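Local coordinates for DUF5642 domain-containing protein (PDB 4TMD) that is of unknown function but is probably exported, having a signal sequence, and belongs to a domain family placed in the Mog1p/PsbP clan, at residues A[15-18]-A[19-23]; A[55-58]-A[59-62]; A[177-180]-A[181-185]. All coordinates share one frame; numbering follows the deposited sequence.

How the interactions relate
Interactions 1 and 3 are neighbours on one side of the chain's centre, their centres about 14 Å apart, although the chain meets one early and the other late. Helix 179-194 packs against the loop before strand 22-30: F21 CE2 lies 3.5 Å from R181 NH2, and F17 CZ lies 3.6 Å from L185 CD1. Interaction 2 sits across the molecule, its centre about 30 Å from that of interaction 1 and about 21 Å from that of interaction 3, touching neither. All three border the same antiparallel sheet: a turn into an edge strand, the exit of helix 53-56 and the start of helix 179-194. No active site is known to relate them to.

Interaction 1 of 3, residues A[15-18]-A[19-23]; sequences SSFG and PEFKV
F17 and F21 pack against each other on the inner side of the turn that leads into strand 22-30. The edge of the F17 ring is directed at the face of F21, with CD2 of F17 standing 3.9 Å above the F21 plane, over its centre. The centroids are 5.2 Å apart and the planes meet at 54°, a tilted edge-to-face pair. Behind the rings, F17 CB closes to 3.7 Å on F21 CB. In both residues CG lies anti to the carbonyl carbon, which turns the two rings toward the same inner side, where they cross at a slant. V23 adds a methyl from the strand, CG2 lying 4.0 Å from F17 CB, and its side chain runs at about a right angle to that of F17. A74 of strand 67-76, F81 of strand 79-88 and R181 of helix 179-194 border this buried pair of rings.

The other side is polar and looser. G18 to F21 form a type I beta turn, closed by F21 N donating to G18 O over 3.0 Å; the donor stands above the carbonyl plane, 49° out of it. A water donates to G18 O and also to F21 O, the latter at 2.9 Å, so G18 O takes two hydrogens. P19 and E20 occupy the exposed corner. The E20 chain bends at chi2 and folds its carboxylate back, bringing OE1 to 3.3 Å from G18 C, while OE2 lies close to the like-charged E77.

Apolar ring contact thus fills the inward side, whereas on the outer one the F21 N-H and a water both donate to G18 O; the closeness of E20 to E77 would probably favour solvent or a counter-ion there.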
# COMPACT_ATOMS: atom_id res chain seq x y z
N SER A 15 17.95 -0.31 6.58
CA SER A 15 18.97 -1.35 6.61
C SER A 15 18.46 -2.66 6.00
O SER A 15 19.18 -3.65 5.95
CB SER A 15 19.43 -1.56 8.05
OG SER A 15 19.92 -0.33 8.59
N SER A 16 17.23 -2.65 5.52
CA SER A 16 16.68 -3.83 4.88
C SER A 16 17.01 -3.87 3.38
O SER A 16 16.70 -4.84 2.70
CB SER A 16 15.16 -3.87 5.11
OG SER A 16 14.58 -5.07 4.63
N PHE A 17 17.64 -2.81 2.87
CA PHE A 17 17.95 -2.70 1.43
C PHE A 17 19.46 -2.60 1.18
O PHE A 17 20.16 -1.82 1.83
CB PHE A 17 17.25 -1.48 0.82
CG PHE A 17 15.77 -1.49 0.99
CD1 PHE A 17 15.18 -0.79 2.04
CD2 PHE A 17 14.96 -2.20 0.13
CE1 PHE A 17 13.80 -0.79 2.22
CE2 PHE A 17 13.57 -2.21 0.29
CZ PHE A 17 13.00 -1.51 1.35
N GLY A 18 19.96 -3.37 0.22
CA GLY A 18 21.39 -3.36 -0.08
C GLY A 18 21.84 -2.12 -0.83
O GLY A 18 21.06 -1.19 -1.05
N PRO A 19 23.13 -2.09 -1.23
CA PRO A 19 23.70 -0.92 -1.91
C PRO A 19 23.13 -0.71 -3.32
O PRO A 19 23.30 0.38 -3.88
CB PRO A 19 25.19 -1.24 -1.96
CG PRO A 19 25.24 -2.72 -1.99
CD PRO A 19 24.08 -3.20 -1.14
N GLU A 20 22.45 -1.71 -3.88
CA GLU A 20 21.80 -1.54 -5.18
C GLU A 20 20.51 -0.73 -5.07
O GLU A 20 19.87 -0.41 -6.06
CB GLU A 20 21.51 -2.90 -5.83
CG GLU A 20 20.34 -3.67 -5.24
CD GLU A 20 20.75 -4.68 -4.18
OE1 GLU A 20 21.59 -4.34 -3.31
OE2 GLU A 20 20.24 -5.82 -4.22
N PHE A 21 20.14 -0.38 -3.84
CA PHE A 21 18.93 0.42 -3.66
C PHE A 21 19.27 1.83 -3.27
O PHE A 21 20.18 2.08 -2.49
CB PHE A 21 18.03 -0.20 -2.58
CG PHE A 21 17.25 -1.36 -3.06
CD1 PHE A 21 15.97 -1.18 -3.59
CD2 PHE A 21 17.77 -2.64 -2.97
CE1 PHE A 21 15.25 -2.27 -4.05
CE2 PHE A 21 17.04 -3.74 -3.42
CZ PHE A 21 15.79 -3.55 -3.96
N LYS A 22 18.50 2.76 -3.83
CA LYS A 22 18.54 4.12 -3.35
C LYS A 22 17.42 4.32 -2.35
O LYS A 22 16.25 4.15 -2.68
CB LYS A 22 18.40 5.11 -4.51
CG LYS A 22 18.56 6.52 -4.02
CD LYS A 22 18.36 7.49 -5.13
CE LYS A 22 18.61 8.88 -4.65
NZ LYS A 22 18.06 9.83 -5.63
N VAL A 23 17.77 4.69 -1.13
CA VAL A 23 16.79 4.78 -0.05
C VAL A 23 16.50 6.23 0.32
O VAL A 23 17.39 7.06 0.32
CB VAL A 23 17.28 4.01 1.20
CG1 VAL A 23 16.41 4.30 2.41
CG2 VAL A 23 17.32 2.53 0.90
O HOH W 1 21.09 1.62 0.18

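Interaction 2 of 3, residues A[55-58]-A[59-62]; sequences FAEG and QQFP
Q60 turns its side-chain amide back toward the main chain of E57 and G58, the nitrogen leading. NE2 gives a weak hydrogen bond to G58 O, long at 3.3 Å although the N-H points fairly straight at the oxygen (158°). The same nitrogen lies 2.9 Å from E57 O, so it sits beside two successive carbonyl oxygens, and it is 3.7 Å from E57 CB. CG stands anti to the carbonyl carbon of Q60 (chi1 -66°), and a bend at chi2 then folds the amide back; Q60 CG itself comes to 3.5 Å from G58 O.

G58 is the pivot. Its amide nitrogen still bonds to F55 O, but it is the first residue after helix 53-56 to leave helical backbone angles, and its phi is positive (71°), a value that glycine accommodates readily. The chain there changes from a helical turn to the extended loop that runs on toward strand 67-76. The preceding turn is tied to the sheet by a bond from R133 to A56 O.

Q59, on the far side of the glycine, sends its side chain inward while its CB stays 3.7 Å from G58 C. NE2 of Q59 donates to Q60 O over 3.0 Å and also to P93 O, while its OE1 accepts from S95 N. The buried amide therefore has both its oxygen and its nitrogen engaged, linking this loop to the one containing P93 and S95. E57, by contrast, extends its exposed carboxylate across the Q60 side chain at about a right angle, with OE1 4.1 Å from Q60 CG.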
# COMPACT_ATOMS: atom_id res chain seq x y z
N PHE A 55 -14.47 -1.59 -3.33
CA PHE A 55 -13.19 -2.22 -3.11
C PHE A 55 -12.17 -1.89 -4.21
O PHE A 55 -10.96 -2.04 -4.00
CB PHE A 55 -13.38 -3.72 -2.94
CG PHE A 55 -14.18 -4.08 -1.72
CD1 PHE A 55 -13.70 -3.76 -0.45
CD2 PHE A 55 -15.42 -4.70 -1.83
CE1 PHE A 55 -14.43 -4.06 0.68
CE2 PHE A 55 -16.16 -5.02 -0.69
CZ PHE A 55 -15.67 -4.71 0.56
N ALA A 56 -12.65 -1.41 -5.35
CA ALA A 56 -11.78 -0.95 -6.43
C ALA A 56 -10.93 0.23 -6.00
O ALA A 56 -9.81 0.42 -6.49
CB ALA A 56 -12.60 -0.60 -7.67
N GLU A 57 -11.46 1.04 -5.08
CA GLU A 57 -10.78 2.23 -4.57
C GLU A 57 -9.61 1.89 -3.65
O GLU A 57 -8.73 2.73 -3.42
CB GLU A 57 -11.78 3.12 -3.83
CG GLU A 57 -13.09 3.38 -4.59
CD GLU A 57 -14.06 4.28 -3.83
OE1 GLU A 57 -13.82 4.56 -2.63
OE2 GLU A 57 -15.07 4.71 -4.43
N GLY A 58 -9.59 0.67 -3.11
CA GLY A 58 -8.52 0.24 -2.23
C GLY A 58 -8.62 0.96 -0.90
O GLY A 58 -9.61 1.63 -0.62
N GLN A 59 -7.58 0.83 -0.08
CA GLN A 59 -7.62 1.32 1.29
C GLN A 59 -7.78 2.83 1.37
O GLN A 59 -6.91 3.59 0.95
CB GLN A 59 -6.37 0.91 2.05
CG GLN A 59 -6.37 1.40 3.49
CD GLN A 59 -7.50 0.78 4.30
OE1 GLN A 59 -7.67 -0.45 4.33
NE2 GLN A 59 -8.30 1.63 4.95
N GLN A 60 -8.90 3.26 1.95
CA GLN A 60 -9.20 4.68 2.09
C GLN A 60 -8.86 5.24 3.47
O GLN A 60 -8.88 4.53 4.47
CB GLN A 60 -10.68 4.93 1.79
CG GLN A 60 -11.05 4.66 0.34
CD GLN A 60 -10.23 5.49 -0.64
OE1 GLN A 60 -10.25 6.72 -0.59
NE2 GLN A 60 -9.48 4.81 -1.50
N PHE A 61 -8.54 6.52 3.51
CA PHE A 61 -8.37 7.24 4.75
C PHE A 61 -9.35 8.41 4.78
O PHE A 61 -9.14 9.41 4.09
CB PHE A 61 -6.94 7.74 4.91
CG PHE A 61 -5.93 6.63 5.04
CD1 PHE A 61 -5.54 5.90 3.93
CD2 PHE A 61 -5.37 6.33 6.27
CE1 PHE A 61 -4.62 4.89 4.04
CE2 PHE A 61 -4.45 5.31 6.39
CZ PHE A 61 -4.07 4.59 5.27
N PRO A 62 -10.44 8.28 5.56
CA PRO A 62 -11.47 9.31 5.71
C PRO A 62 -10.87 10.69 5.98
O PRO A 62 -9.87 10.80 6.69
CB PRO A 62 -12.29 8.82 6.92
CG PRO A 62 -11.51 7.69 7.52
CD PRO A 62 -10.71 7.10 6.41

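Interaction 3 of 3, residues A[177-180]-A[181-185]; sequences VDTE and RAREL
D178 caps the first turn of helix 179-194 by accepting from R181 N at its OD1, 3.0 Å away. The bond is nearly straight (164°), and the donor meets the carboxylate from above its plane. With CG anti to the D178 backbone nitrogen (chi1 -169°), the carboxylate folds over the R181 backbone, CG touching R181 CB at 3.5 Å. OD2 has a different partner: a water donates to it over 2.6 Å and accepts in turn from R181 NH1. This water bridges two opposite charges that approach no closer than 4.3 Å between D178 OD2 and R181 NH1. D178 N donates to the side-chain oxygen OD1 of N79.

D178 is thus the N-cap, and the i to i+4 helical hydrogen bonds start from it: A182 N donates to D178 O, R183 N to T179 O, and E184 N to E180 O. The helix lies on the antiparallel sheet, with A182 against V162 and A164, and L185 against F81 and V83. A negative cap at this end would be expected to interact favourably with the helix dipole.

T179 and R183 run side by side. R183 NH1 makes a weak bond to T179 OG1 at 3.2 Å, bent to 125°, and one guanidinium face rests over T179 O and E180 CA. A bend at chi3 turns the R183 chain back over this turn, while its NH2 has a long, weak ion pair with E119. E180 and E184 also point the same way on the exposed flank, E180 OE2 and E184 OE2 being 4.1 Å apart, a spacing that probably costs some electrostatic energy.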
# COMPACT_ATOMS: atom_id res chain seq x y z
N VAL A 177 7.50 -7.26 -10.23
CA VAL A 177 7.52 -6.87 -8.82
C VAL A 177 7.95 -8.03 -7.91
O VAL A 177 7.42 -9.13 -8.02
CB VAL A 177 6.13 -6.37 -8.35
CG1 VAL A 177 6.17 -6.01 -6.87
CG2 VAL A 177 5.67 -5.18 -9.18
N ASP A 178 8.90 -7.77 -7.01
CA ASP A 178 9.30 -8.73 -5.96
C ASP A 178 8.28 -8.68 -4.81
O ASP A 178 8.49 -7.98 -3.82
CB ASP A 178 10.71 -8.40 -5.45
CG ASP A 178 11.29 -9.49 -4.56
OD1 ASP A 178 10.53 -10.35 -4.04
OD2 ASP A 178 12.53 -9.49 -4.38
N THR A 179 7.17 -9.41 -4.95
CA THR A 179 6.11 -9.40 -3.95
C THR A 179 6.53 -10.10 -2.67
O THR A 179 6.02 -9.82 -1.60
CB THR A 179 4.82 -10.07 -4.46
OG1 THR A 179 5.09 -11.44 -4.77
CG2 THR A 179 4.28 -9.35 -5.72
N GLU A 180 7.45 -11.05 -2.80
CA GLU A 180 8.01 -11.71 -1.64
C GLU A 180 8.68 -10.68 -0.73
O GLU A 180 8.44 -10.64 0.48
CB GLU A 180 9.01 -12.79 -2.06
CG GLU A 180 9.58 -13.58 -0.89
CD GLU A 180 10.60 -14.61 -1.33
OE1 GLU A 180 11.48 -14.27 -2.16
OE2 GLU A 180 10.52 -15.75 -0.85
N ARG A 181 9.51 -9.83 -1.30
CA ARG A 181 10.17 -8.77 -0.53
C ARG A 181 9.17 -7.77 0.06
O ARG A 181 9.32 -7.32 1.20
CB ARG A 181 11.16 -8.02 -1.40
CG ARG A 181 12.08 -7.09 -0.63
CD ARG A 181 13.00 -6.35 -1.61
NE ARG A 181 14.28 -6.02 -1.00
CZ ARG A 181 15.46 -6.37 -1.49
NH1 ARG A 181 15.55 -7.04 -2.63
NH2 ARG A 181 16.56 -6.02 -0.83
N ALA A 182 8.16 -7.39 -0.73
CA ALA A 182 7.11 -6.51 -0.22
C ALA A 182 6.45 -7.12 1.02
O ALA A 182 6.24 -6.45 2.01
CB ALA A 182 6.05 -6.23 -1.29
N ARG A 183 6.09 -8.40 0.95
CA ARG A 183 5.41 -9.02 2.09
C ARG A 183 6.34 -9.10 3.31
O ARG A 183 5.91 -8.89 4.45
CB ARG A 183 4.88 -10.42 1.72
CG ARG A 183 3.73 -10.39 0.69
CD ARG A 183 3.09 -11.76 0.51
NE ARG A 183 4.08 -12.78 0.17
CZ ARG A 183 4.38 -13.16 -1.07
NH1 ARG A 183 3.76 -12.61 -2.11
NH2 ARG A 183 5.31 -14.09 -1.27
N GLU A 184 7.61 -9.38 3.08
CA GLU A 184 8.56 -9.38 4.21
C GLU A 184 8.77 -8.00 4.78
O GLU A 184 8.90 -7.83 6.00
CB GLU A 184 9.89 -10.00 3.78
CG GLU A 184 9.71 -11.46 3.38
CD GLU A 184 10.94 -12.08 2.76
OE1 GLU A 184 11.97 -11.38 2.60
OE2 GLU A 184 10.87 -13.29 2.44
N LEU A 185 8.79 -6.98 3.91
CA LEU A 185 8.85 -5.61 4.42
C LEU A 185 7.67 -5.28 5.34
O LEU A 185 7.82 -4.55 6.30
CB LEU A 185 8.89 -4.59 3.27
CG LEU A 185 10.24 -4.44 2.54
CD1 LEU A 185 10.05 -3.54 1.33
CD2 LEU A 185 11.28 -3.85 3.49
O HOH W 2 13.81 -7.32 -5.15